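Local coordinates for protein DtpA (Streptomyces lividans TK24, PDB 5MAP) that binds haem as a dye-decolourising (DyP-type) peroxidase and probably uses hydrogen peroxide to oxidise its substrates, at residues T185-P190 with M299-F304; P25-G30 with G131-L136; F35-G40 with G94-E99; R227-D232 with F349-A354. All coordinates share one frame; numbering follows the deposited sequence.

Contact 1: residues T185-P190 with M299-F304; sequences TRNPKP and MVRRPF. With HEM (protoporphyrin IX containing Fe), chain E; OXY (oxygen molecule), chain F.
The Arg301 guanidinium lies between the haem and Asn187. Haem C4D sits 3.3 Å from its plane, over the centre of one face. Asn187 ND2 approaches the opposite face, offset toward the rim, with the amide plane turned 42° from the guanidinium plane. At the guanidinium edge stand propionate oxygen O2A, the dioxygen and a water. Arg301 NH1 and NH2 both donate to haem O2A, NH1 at 2.9 Å. NH1 also makes a weak bond of 3.0 Å to O2 of the oxygen molecule, bound to the iron at 2.1 Å. A bend at chi3 (-74°) turns the Arg301 chain along the porphyrin toward this propionate. Asn187 OD1 takes a nearly straight bond from Arg301 N at 2.9 Å, from above the carbonyl plane, while ND2 gives a weak bond to Arg301 O. The water accepts from Arg301 NE and lies within reach of Asn187 OD1 and Met299 O. Arg186 NE and NH2 donate to the other propionate, NE to O1D at 2.9 Å, while Arg186 N donates to O1A of the first. An alanine in place of Arg301 would probably leave propionate oxygen O2A without its two guanidinium donors and the bound oxygen without this polar neighbour. The contact forms part of the distal haem pocket, where two arginines probably balance the propionate charge and one also meets the iron-bound ligand.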
# COMPACT_ATOMS: atom_id res chain seq x y z
N THR B 185 20.44 -9.15 2.52
CA THR B 185 21.64 -9.51 3.29
C THR B 185 22.97 -9.02 2.75
O THR B 185 23.72 -8.36 3.51
CB THR B 185 21.70 -11.04 3.44
OG1 THR B 185 20.49 -11.51 4.02
CG2 THR B 185 22.89 -11.49 4.36
N ARG B 186 23.27 -9.27 1.47
CA ARG B 186 24.60 -8.99 0.89
C ARG B 186 24.78 -7.69 0.09
O ARG B 186 25.72 -7.54 -0.70
CB ARG B 186 25.08 -10.15 0.07
CG ARG B 186 25.40 -11.38 0.93
CD ARG B 186 26.90 -11.64 1.08
NE ARG B 186 27.50 -11.70 -0.26
CZ ARG B 186 28.79 -11.55 -0.56
NH1 ARG B 186 29.70 -11.40 0.39
NH2 ARG B 186 29.14 -11.59 -1.82
N ASN B 187 23.98 -6.71 0.36
CA ASN B 187 24.26 -5.41 -0.27
C ASN B 187 25.62 -4.84 0.13
O ASN B 187 25.98 -4.92 1.29
CB ASN B 187 23.18 -4.45 0.06
CG ASN B 187 22.01 -4.62 -0.85
OD1 ASN B 187 22.21 -4.82 -2.04
ND2 ASN B 187 20.79 -4.57 -0.32
N PRO B 188 26.32 -4.19 -0.82
CA PRO B 188 27.34 -3.25 -0.45
C PRO B 188 26.79 -2.23 0.53
O PRO B 188 25.62 -1.83 0.46
CB PRO B 188 27.71 -2.60 -1.77
CG PRO B 188 27.31 -3.57 -2.82
CD PRO B 188 26.06 -4.13 -2.27
N LYS B 189 27.64 -1.85 1.48
CA LYS B 189 27.29 -0.92 2.54
C LYS B 189 28.25 0.29 2.67
O LYS B 189 29.49 0.16 2.45
CB LYS B 189 27.36 -1.64 3.89
CG LYS B 189 26.38 -2.79 4.10
CD LYS B 189 26.53 -3.30 5.52
CE LYS B 189 27.67 -4.30 5.66
NZ LYS B 189 27.12 -5.68 5.50
N PRO B 190 27.72 1.44 3.05
CA PRO B 190 28.60 2.60 3.27
C PRO B 190 29.60 2.19 4.36
O PRO B 190 29.25 1.49 5.29
CB PRO B 190 27.62 3.68 3.75
CG PRO B 190 26.34 3.30 3.10
CD PRO B 190 26.31 1.84 3.29
N MET B 299 26.02 -3.86 -6.98
CA MET B 299 24.90 -2.93 -6.93
C MET B 299 24.35 -2.92 -5.52
O MET B 299 24.41 -3.93 -4.83
CB MET B 299 23.82 -3.29 -7.96
CG MET B 299 23.11 -4.57 -7.65
SD MET B 299 22.44 -5.39 -9.06
CE MET B 299 23.86 -6.16 -9.69
N VAL B 300 23.74 -1.81 -5.14
CA VAL B 300 22.88 -1.73 -3.98
C VAL B 300 21.44 -1.95 -4.39
O VAL B 300 20.90 -1.23 -5.22
CB VAL B 300 23.04 -0.39 -3.28
CG1 VAL B 300 21.84 -0.02 -2.35
CG2 VAL B 300 24.35 -0.38 -2.53
N ARG B 301 20.81 -2.98 -3.85
CA ARG B 301 19.46 -3.27 -4.10
C ARG B 301 18.61 -2.73 -2.98
O ARG B 301 18.86 -2.98 -1.76
CB ARG B 301 19.30 -4.76 -4.22
CG ARG B 301 20.06 -5.42 -5.33
CD ARG B 301 20.02 -6.92 -5.15
NE ARG B 301 20.91 -7.29 -4.05
CZ ARG B 301 20.60 -8.02 -2.98
NH1 ARG B 301 19.39 -8.55 -2.83
NH2 ARG B 301 21.51 -8.25 -2.04
N ARG B 302 17.57 -1.99 -3.35
CA ARG B 302 16.72 -1.25 -2.39
C ARG B 302 15.29 -1.20 -2.97
O ARG B 302 14.85 -0.14 -3.47
CB ARG B 302 17.27 0.17 -2.21
CG ARG B 302 16.60 0.96 -1.12
CD ARG B 302 17.21 2.37 -0.97
NE ARG B 302 16.51 3.06 0.08
CZ ARG B 302 15.35 3.62 -0.03
NH1 ARG B 302 14.78 3.78 -1.24
NH2 ARG B 302 14.77 4.14 1.04
N PRO B 303 14.59 -2.32 -2.92
CA PRO B 303 13.35 -2.55 -3.62
C PRO B 303 12.15 -2.25 -2.74
O PRO B 303 12.26 -1.97 -1.52
CB PRO B 303 13.41 -4.07 -3.88
CG PRO B 303 14.13 -4.65 -2.69
CD PRO B 303 15.13 -3.58 -2.37
N PHE B 304 10.99 -2.33 -3.36
CA PHE B 304 9.68 -2.49 -2.68
C PHE B 304 8.99 -3.67 -3.24
O PHE B 304 9.21 -4.02 -4.41
CB PHE B 304 8.78 -1.30 -2.87
CG PHE B 304 9.38 -0.03 -2.39
CD1 PHE B 304 10.21 0.71 -3.25
CD2 PHE B 304 9.12 0.46 -1.14
CE1 PHE B 304 10.82 1.89 -2.82
CE2 PHE B 304 9.65 1.68 -0.73
CZ PHE B 304 10.50 2.41 -1.57
CHA HEM E . 20.64 -11.50 -3.64
CHB HEM E . 15.90 -12.48 -4.38
CHC HEM E . 16.14 -10.22 -8.76
CHD HEM E . 20.82 -9.30 -7.90
C1A HEM E . 19.36 -11.96 -3.53
C2A HEM E . 18.88 -12.75 -2.44
C3A HEM E . 17.57 -13.03 -2.63
C4A HEM E . 17.18 -12.41 -3.86
CMA HEM E . 16.64 -13.85 -1.74
CAA HEM E . 19.75 -13.23 -1.30
CBA HEM E . 19.84 -12.41 -0.00
CGA HEM E . 20.58 -11.12 -0.29
O1A HEM E . 21.80 -11.04 -0.33
O2A HEM E . 19.87 -10.16 -0.49
C1B HEM E . 15.56 -11.93 -5.68
C2B HEM E . 14.25 -11.93 -6.21
C3B HEM E . 14.29 -11.31 -7.42
C4B HEM E . 15.67 -10.89 -7.63
CMB HEM E . 13.04 -12.55 -5.62
CAB HEM E . 13.24 -10.99 -8.40
CBB HEM E . 11.96 -10.79 -8.10
C1C HEM E . 17.46 -9.82 -8.93
C2C HEM E . 17.97 -9.17 -10.10
C3C HEM E . 19.31 -8.85 -9.86
C4C HEM E . 19.61 -9.39 -8.54
CMC HEM E . 17.13 -8.83 -11.32
CAC HEM E . 20.34 -8.21 -10.72
CBC HEM E . 20.31 -8.20 -12.07
C1D HEM E . 21.09 -9.84 -6.62
C2D HEM E . 22.39 -9.61 -6.01
C3D HEM E . 22.38 -10.25 -4.84
C4D HEM E . 21.04 -10.83 -4.76
CMD HEM E . 23.56 -8.89 -6.56
CAD HEM E . 23.52 -10.32 -3.88
CBD HEM E . 24.56 -11.37 -4.30
CGD HEM E . 25.63 -11.55 -3.20
O1D HEM E . 25.49 -12.40 -2.25
O2D HEM E . 26.63 -10.77 -3.26
NA HEM E . 18.30 -11.78 -4.41
NB HEM E . 16.38 -11.25 -6.56
NC HEM E . 18.47 -10.02 -8.04
ND HEM E . 20.26 -10.60 -5.87
FE HEM E . 18.40 -10.93 -6.22
O1 OXY F . 16.69 -8.62 -4.69
O2 OXY F . 17.71 -9.16 -5.29
O HOH W 1 23.78 -6.25 -3.90

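Contact 2: residues P25-G30 with G131-L136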
# COMPACT_ATOMS: atom_id res chain seq x y z
N PRO B 25 17.58 3.92 4.84
CA PRO B 25 16.96 2.66 5.28
C PRO B 25 15.70 2.35 4.47
O PRO B 25 15.01 3.27 4.08
CB PRO B 25 16.62 2.92 6.76
CG PRO B 25 17.69 3.83 7.21
CD PRO B 25 17.90 4.79 6.02
N MET B 26 15.40 1.07 4.30
CA MET B 26 14.16 0.62 3.78
C MET B 26 12.99 1.34 4.38
O MET B 26 12.92 1.45 5.59
CB MET B 26 13.99 -0.86 4.04
CG MET B 26 12.72 -1.53 3.53
SD MET B 26 12.62 -3.31 4.01
CE MET B 26 12.23 -3.26 5.74
N GLN B 27 12.05 1.69 3.53
CA GLN B 27 10.79 2.33 3.91
C GLN B 27 9.56 1.43 3.62
O GLN B 27 9.50 0.64 2.62
CB GLN B 27 10.62 3.61 3.13
CG GLN B 27 11.66 4.65 3.46
CD GLN B 27 11.96 5.55 2.29
OE1 GLN B 27 12.07 5.04 1.16
NE2 GLN B 27 12.20 6.81 2.53
N ALA B 28 8.53 1.64 4.44
CA ALA B 28 7.32 0.82 4.37
C ALA B 28 6.49 1.04 3.12
O ALA B 28 5.67 0.20 2.78
CB ALA B 28 6.39 1.08 5.49
N ARG B 29 6.55 2.24 2.54
CA ARG B 29 5.65 2.61 1.42
C ARG B 29 6.49 3.32 0.39
O ARG B 29 7.32 4.15 0.73
CB ARG B 29 4.57 3.60 1.88
CG ARG B 29 3.57 3.00 2.82
CD ARG B 29 2.59 2.14 2.12
NE ARG B 29 1.80 2.90 1.15
CZ ARG B 29 0.88 2.35 0.36
NH1 ARG B 29 0.25 3.10 -0.53
NH2 ARG B 29 0.63 1.04 0.46
N GLY B 30 6.27 2.95 -0.89
CA GLY B 30 6.94 3.60 -1.96
C GLY B 30 6.02 3.85 -3.15
O GLY B 30 5.01 3.14 -3.35
N GLY B 131 9.41 7.54 -0.93
CA GLY B 131 9.30 6.51 0.06
C GLY B 131 9.04 7.17 1.38
O GLY B 131 9.49 8.28 1.59
N ALA B 132 8.29 6.50 2.23
CA ALA B 132 8.14 6.92 3.63
C ALA B 132 7.64 5.74 4.45
O ALA B 132 7.21 4.73 3.88
CB ALA B 132 7.15 8.06 3.74
N ASP B 133 7.56 5.89 5.76
CA ASP B 133 7.00 4.85 6.62
C ASP B 133 5.54 5.05 6.97
O ASP B 133 4.92 4.17 7.64
CB ASP B 133 7.86 4.77 7.88
CG ASP B 133 9.24 4.16 7.58
OD1 ASP B 133 9.31 3.23 6.73
OD2 ASP B 133 10.28 4.55 8.22
N ASP B 134 4.95 6.12 6.47
CA ASP B 134 3.53 6.44 6.61
C ASP B 134 2.93 6.65 5.23
O ASP B 134 3.47 7.35 4.39
CB ASP B 134 3.31 7.73 7.43
CG ASP B 134 1.83 8.03 7.65
OD1 ASP B 134 1.22 7.31 8.48
OD2 ASP B 134 1.24 8.84 6.91
N ALA B 135 1.80 5.98 5.01
CA ALA B 135 1.19 5.96 3.69
C ALA B 135 0.61 7.33 3.31
O ALA B 135 0.49 7.62 2.15
CB ALA B 135 0.11 4.91 3.65
N LEU B 136 0.11 8.09 4.29
CA LEU B 136 -0.48 9.42 3.97
C LEU B 136 0.64 10.34 3.65
O LEU B 136 0.56 11.15 2.70
CB LEU B 136 -1.30 9.96 5.12
CG LEU B 136 -2.52 9.15 5.52
CD1 LEU B 136 -3.43 9.90 6.45
CD2 LEU B 136 -3.29 8.75 4.33
O HOH W 2 12.54 3.57 7.41
O HOH W 3 1.14 5.76 0.24
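Asp133 and Ala28 meet because CG of Asp133 stands beside its own backbone N (chi1 -71°), which brings OD1 back to the loop before strand 29-37. Ala28 N donates to Asp133 OD1 at 2.9 Å and meets it nearly along the C-O axis. The other oxygen, OD2, takes a water that also donates to Met26 O. Gln27 CG likewise lies beside its backbone N (chi1 -64°), and the extended chain runs over Gly131. Gln27 OE1 comes within 3.3 Å of Gly131 CA, where a side chain would clash. The Gln27 amide finds its polar partners elsewhere: OE1 accepts from Arg302, and NE2 donates to Ser81 and Thr83. Strands 29-37 and 126-132 are central neighbours in the four-stranded antiparallel sheet of the N-terminal ferredoxin-like domain. Arg29 and Ala132 form a hydrogen-bonded pair, with Arg29 N to Ala132 O at 2.9 Å and Ala132 N to Arg29 O at 3.0 Å. Gly30 and Gly131 form the next, non-hydrogen-bonded pair. Gly131 CA also makes a CA-H...O contact of 3.2 Å with Arg29 O. Double bends in the Arg29 chain bring NE to 3.6 Å from Ala135 CB at the start of helix 135-149. A water joins Arg29 NH1 to Ala135 O. Asp134 is the N-cap of this helix. Its OD2 accepts from Val137 N and, weakly, from Leu136 N, while OD1 accepts from Ser165 N of the second subunit.

Contact 3: residues F35-G40 with G94-E99; sequences FDLAAG and GRTGLE
Hydrogen bonds from Arg95 to the backbone of Leu37 and Ala38 carry this contact. NH1 donates to Leu37 O at 3.0 Å, with an N-H...O angle of 162°. NH2 donates to Ala38 O at 2.7 Å and adds a weak, longer bond to Leu37 O. Both oxygens lie near the guanidinium plane, at its edge, but the nitrogens stand above the planes of the two carbonyls. Bends at chi2 (-67°) and chi3 (-48°) curl the Arg95 chain as it crosses, and the guanidinium edge meets the end of the strand. The apolar part is small. Leu37 CD1 touches Thr96 CG2 at 3.8 Å and Arg95 CB at 3.9 Å. The Leu37 side chain lies across that of Thr96 and runs antiparallel alongside that of Arg95. Phe92 also packs on Leu37, and its carbonyl accepts from Thr96 OG1. Replacing Arg95 by a leucine would remove all three bonds and is likely to leave the carbonyls of Leu37 and Ala38 without their mates from this side chain. The contact joins helix 90-95 and its following turn to the end of strand 29-37, at the periphery of the N-terminal ferredoxin-like domain of the DyP-type peroxidase fold.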
# COMPACT_ATOMS: atom_id res chain seq x y z
N PHE B 35 7.71 10.65 -15.64
CA PHE B 35 7.08 11.76 -16.33
C PHE B 35 7.71 11.90 -17.71
O PHE B 35 8.91 11.65 -17.86
CB PHE B 35 7.26 13.09 -15.55
CG PHE B 35 6.54 13.13 -14.24
CD1 PHE B 35 7.19 12.68 -13.07
CD2 PHE B 35 5.26 13.64 -14.13
CE1 PHE B 35 6.55 12.73 -11.87
CE2 PHE B 35 4.58 13.58 -12.91
CZ PHE B 35 5.25 13.17 -11.78
N ASP B 36 6.91 12.30 -18.68
CA ASP B 36 7.44 12.73 -19.96
C ASP B 36 7.18 14.20 -20.04
O ASP B 36 6.13 14.69 -19.70
CB ASP B 36 6.75 11.98 -21.09
CG ASP B 36 7.28 10.61 -21.23
OD1 ASP B 36 8.40 10.27 -20.77
OD2 ASP B 36 6.53 9.81 -21.76
N LEU B 37 8.15 14.92 -20.55
CA LEU B 37 8.01 16.32 -20.84
C LEU B 37 6.91 16.61 -21.87
O LEU B 37 6.80 15.93 -22.90
CB LEU B 37 9.37 16.87 -21.28
CG LEU B 37 10.47 17.01 -20.18
CD1 LEU B 37 11.80 17.25 -20.83
CD2 LEU B 37 10.17 18.12 -19.17
N ALA B 38 6.13 17.66 -21.62
CA ALA B 38 5.10 18.07 -22.60
C ALA B 38 5.73 18.55 -23.89
O ALA B 38 6.89 18.94 -23.93
CB ALA B 38 4.28 19.19 -22.03
N ALA B 39 4.95 18.49 -24.97
CA ALA B 39 5.29 19.17 -26.23
C ALA B 39 5.61 20.65 -25.96
O ALA B 39 4.87 21.36 -25.25
CB ALA B 39 4.12 19.03 -27.21
N GLY B 40 6.73 21.12 -26.47
CA GLY B 40 7.11 22.51 -26.22
C GLY B 40 7.71 22.78 -24.84
O GLY B 40 8.01 23.95 -24.51
N GLY B 94 17.61 14.68 -25.35
CA GLY B 94 17.25 15.19 -26.68
C GLY B 94 16.06 16.13 -26.70
O GLY B 94 15.82 16.78 -27.72
N ARG B 95 15.27 16.16 -25.62
CA ARG B 95 14.16 17.12 -25.45
C ARG B 95 14.61 18.50 -24.98
O ARG B 95 13.85 19.45 -25.04
CB ARG B 95 13.15 16.55 -24.46
CG ARG B 95 12.54 15.22 -24.93
CD ARG B 95 11.66 15.38 -26.16
NE ARG B 95 10.75 16.50 -25.96
CZ ARG B 95 9.61 16.46 -25.23
NH1 ARG B 95 9.15 15.33 -24.68
NH2 ARG B 95 8.92 17.58 -25.09
N THR B 96 15.82 18.61 -24.46
CA THR B 96 16.22 19.82 -23.75
C THR B 96 17.53 20.41 -24.24
O THR B 96 18.20 21.15 -23.51
CB THR B 96 16.39 19.41 -22.27
OG1 THR B 96 17.28 18.27 -22.20
CG2 THR B 96 15.02 19.04 -21.65
N GLY B 97 17.91 20.02 -25.45
CA GLY B 97 19.20 20.41 -26.04
C GLY B 97 20.46 19.98 -25.29
O GLY B 97 21.46 20.74 -25.35
N LEU B 98 20.40 18.84 -24.58
CA LEU B 98 21.48 18.38 -23.72
C LEU B 98 22.09 17.04 -24.12
O LEU B 98 22.67 16.36 -23.30
CB LEU B 98 21.03 18.38 -22.25
CG LEU B 98 20.89 19.77 -21.60
CD1 LEU B 98 19.92 19.72 -20.45
CD2 LEU B 98 22.20 20.34 -21.09
N GLU B 99 22.00 16.72 -25.40
CA GLU B 99 22.53 15.49 -25.96
C GLU B 99 24.02 15.24 -25.65
O GLU B 99 24.45 14.10 -25.47
CB GLU B 99 22.26 15.51 -27.46
CG GLU B 99 20.79 15.74 -27.83
CD GLU B 99 20.39 17.21 -28.06
OE1 GLU B 99 21.04 18.12 -27.52
OE2 GLU B 99 19.42 17.44 -28.78

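Contact 4: residues R227-D232 with F349-A354; sequences RMLLDD and FIRHEA
Arg227 and Arg351 form a hydrogen-bonded pair in this antiparallel strand contact, between strands 219-228 and 350-360 at one side of the C-terminal sheet. Arg227 N donates to Arg351 O and Arg351 N to Arg227 O, each at 2.9 Å. Met228 and Ile350 make the adjoining non-hydrogen-bonded pair, and Ile350 CA gives a CA-H...O contact to Arg227 O. One step on, Leu229 N donates to Phe349 O at 2.8 Å. On the face that carries Arg227, its side chain reaches Glu353 in a salt bridge. The chain starts with CG opposite the backbone N (chi1 -178°) and bends at chi3. NE and NH2 then grip the single oxygen OE2 side-on, at 2.9 and 3.1 Å. OE2 lies near the guanidinium plane, but the carboxylate plane is turned 48° from it. Glu353 and Ala354 both face Arg225, a classic beta bulge in strand 350-360 of this DyP-type peroxidase domain. The opposite face of the sheet, with Met228 and Ile350, turns Met228 to the haem, which His352 of the same strand as Ile350 also touches. Leu229 is the centre of an inverse gamma turn and the N-cap of helix 230-233. Arg351 has two conformers, so its end is less certain; in the one described here Leu229 CD1 sits 3.8 Å above the centre of one guanidinium face. Asp232 CB approaches the Phe349 ring at its edge, 4.2 Å from CD1. Asp231, in the same helix, forms a salt bridge with Arg143 of the second subunit.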
# COMPACT_ATOMS: atom_id res chain seq x y z
N ARG B 227 7.29 -9.53 -11.81
CA ARG B 227 6.22 -10.33 -11.28
C ARG B 227 6.77 -11.62 -10.78
O ARG B 227 7.58 -12.28 -11.43
CB ARG B 227 5.19 -10.58 -12.35
CG ARG B 227 4.01 -11.38 -11.88
CD ARG B 227 2.73 -11.16 -12.64
NE ARG B 227 2.83 -11.58 -14.01
CZ ARG B 227 2.55 -12.78 -14.46
NH1 ARG B 227 2.08 -13.74 -13.65
NH2 ARG B 227 2.71 -13.02 -15.75
N MET B 228 6.37 -11.98 -9.61
CA MET B 228 6.67 -13.33 -9.08
C MET B 228 5.54 -14.29 -9.52
O MET B 228 4.37 -14.02 -9.30
CB MET B 228 6.78 -13.21 -7.60
CG MET B 228 8.02 -12.54 -7.11
SD MET B 228 7.82 -12.13 -5.35
CE MET B 228 9.48 -11.93 -4.80
N LEU B 229 5.92 -15.45 -10.06
CA LEU B 229 4.96 -16.46 -10.43
C LEU B 229 4.59 -17.32 -9.23
O LEU B 229 5.02 -18.46 -9.11
CB LEU B 229 5.52 -17.29 -11.57
CG LEU B 229 5.83 -16.45 -12.83
CD1 LEU B 229 6.37 -17.40 -13.90
CD2 LEU B 229 4.59 -15.75 -13.33
N LEU B 230 3.87 -16.69 -8.28
CA LEU B 230 3.61 -17.27 -6.98
C LEU B 230 2.79 -18.56 -7.11
O LEU B 230 2.95 -19.49 -6.30
CB LEU B 230 2.90 -16.29 -6.01
CG LEU B 230 3.63 -14.96 -5.74
CD1 LEU B 230 2.68 -14.14 -4.84
CD2 LEU B 230 4.99 -15.16 -5.03
N ASP B 231 1.94 -18.62 -8.12
CA ASP B 231 1.19 -19.89 -8.33
C ASP B 231 2.12 -21.01 -8.60
O ASP B 231 1.84 -22.12 -8.16
CB ASP B 231 0.19 -19.78 -9.46
CG ASP B 231 -0.99 -18.89 -9.13
OD1 ASP B 231 -1.20 -18.49 -7.96
OD2 ASP B 231 -1.71 -18.52 -10.10
N ASP B 232 3.21 -20.79 -9.31
CA ASP B 232 4.16 -21.88 -9.54
C ASP B 232 5.11 -22.04 -8.38
O ASP B 232 5.39 -23.16 -7.95
CB ASP B 232 4.96 -21.70 -10.81
CG ASP B 232 4.10 -21.67 -12.02
OD1 ASP B 232 3.08 -22.42 -12.10
OD2 ASP B 232 4.41 -20.89 -12.92
N PHE B 349 10.64 -18.53 -12.42
CA PHE B 349 9.63 -18.17 -11.43
C PHE B 349 9.34 -16.68 -11.41
O PHE B 349 8.52 -16.24 -10.62
CB PHE B 349 10.11 -18.68 -10.06
CG PHE B 349 10.16 -20.18 -9.99
CD1 PHE B 349 9.04 -20.91 -10.04
CD2 PHE B 349 11.38 -20.83 -9.97
CE1 PHE B 349 9.10 -22.30 -10.02
CE2 PHE B 349 11.47 -22.25 -9.95
CZ PHE B 349 10.31 -22.97 -10.00
N ILE B 350 9.94 -15.91 -12.31
CA ILE B 350 9.74 -14.49 -12.38
C ILE B 350 9.57 -13.96 -13.79
O ILE B 350 9.95 -14.61 -14.75
CB ILE B 350 10.92 -13.73 -11.69
CG1 ILE B 350 12.25 -14.02 -12.43
CG2 ILE B 350 11.05 -14.13 -10.22
CD1 ILE B 350 13.36 -12.98 -12.11
N ARG B 351 9.05 -12.74 -13.91
CA ARG B 351 8.82 -12.16 -15.23
C ARG B 351 9.06 -10.67 -15.17
O ARG B 351 8.34 -9.95 -14.48
CB ARG B 351 7.40 -12.43 -15.68
CG ARG B 351 7.13 -13.89 -15.98
CD ARG B 351 7.70 -14.29 -17.33
NE ARG B 351 7.32 -15.65 -17.64
CZ ARG B 351 8.02 -16.72 -17.29
NH1 ARG B 351 9.13 -16.62 -16.55
NH2 ARG B 351 7.58 -17.91 -17.66
N HIS B 352 10.11 -10.23 -15.86
CA HIS B 352 10.42 -8.78 -15.95
C HIS B 352 9.41 -8.13 -16.90
O HIS B 352 9.39 -8.45 -18.04
CB HIS B 352 11.86 -8.57 -16.48
CG HIS B 352 12.95 -8.98 -15.53
ND1 HIS B 352 13.81 -8.10 -14.94
CD2 HIS B 352 13.30 -10.22 -15.06
CE1 HIS B 352 14.68 -8.76 -14.20
NE2 HIS B 352 14.36 -10.05 -14.22
N GLU B 353 8.58 -7.25 -16.36
CA GLU B 353 7.41 -6.72 -17.04
C GLU B 353 7.45 -5.22 -17.24
O GLU B 353 6.58 -4.66 -17.95
CB GLU B 353 6.11 -7.12 -16.31
CG GLU B 353 5.89 -8.60 -16.42
CD GLU B 353 4.56 -9.14 -15.90
OE1 GLU B 353 3.84 -8.38 -15.24
OE2 GLU B 353 4.25 -10.35 -16.16
N ALA B 354 8.44 -4.55 -16.67
CA ALA B 354 8.68 -3.15 -17.00
C ALA B 354 10.09 -2.78 -16.52
O ALA B 354 10.63 -3.50 -15.70
CB ALA B 354 7.66 -2.29 -16.30

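Overall arrangement
Contacts 1 and 2 are buried, while contacts 3 and 4 are partly buried and contact 3 lies farthest from the centre of the chain. Contacts 2 and 3 share strand 29-37 of the N-terminal sheet, one at each end. Contacts 1 and 4 both reach the C-terminal sheet and the haem pocket, contact 1 from strand 300-310 and a loop, contact 4 from strands 219-228 and 350-360. Contacts 1 and 2 touch where Arg302 meets Gln27 and Phe304 packs on Gly30, joining the chain's two halves. Arginines act differently by place: on propionates in contact 1, on backbone carbonyls in contact 3, on a carboxylate in contact 4. Contacts 2 and 4 rest on strand pairing and also touch the second subunit.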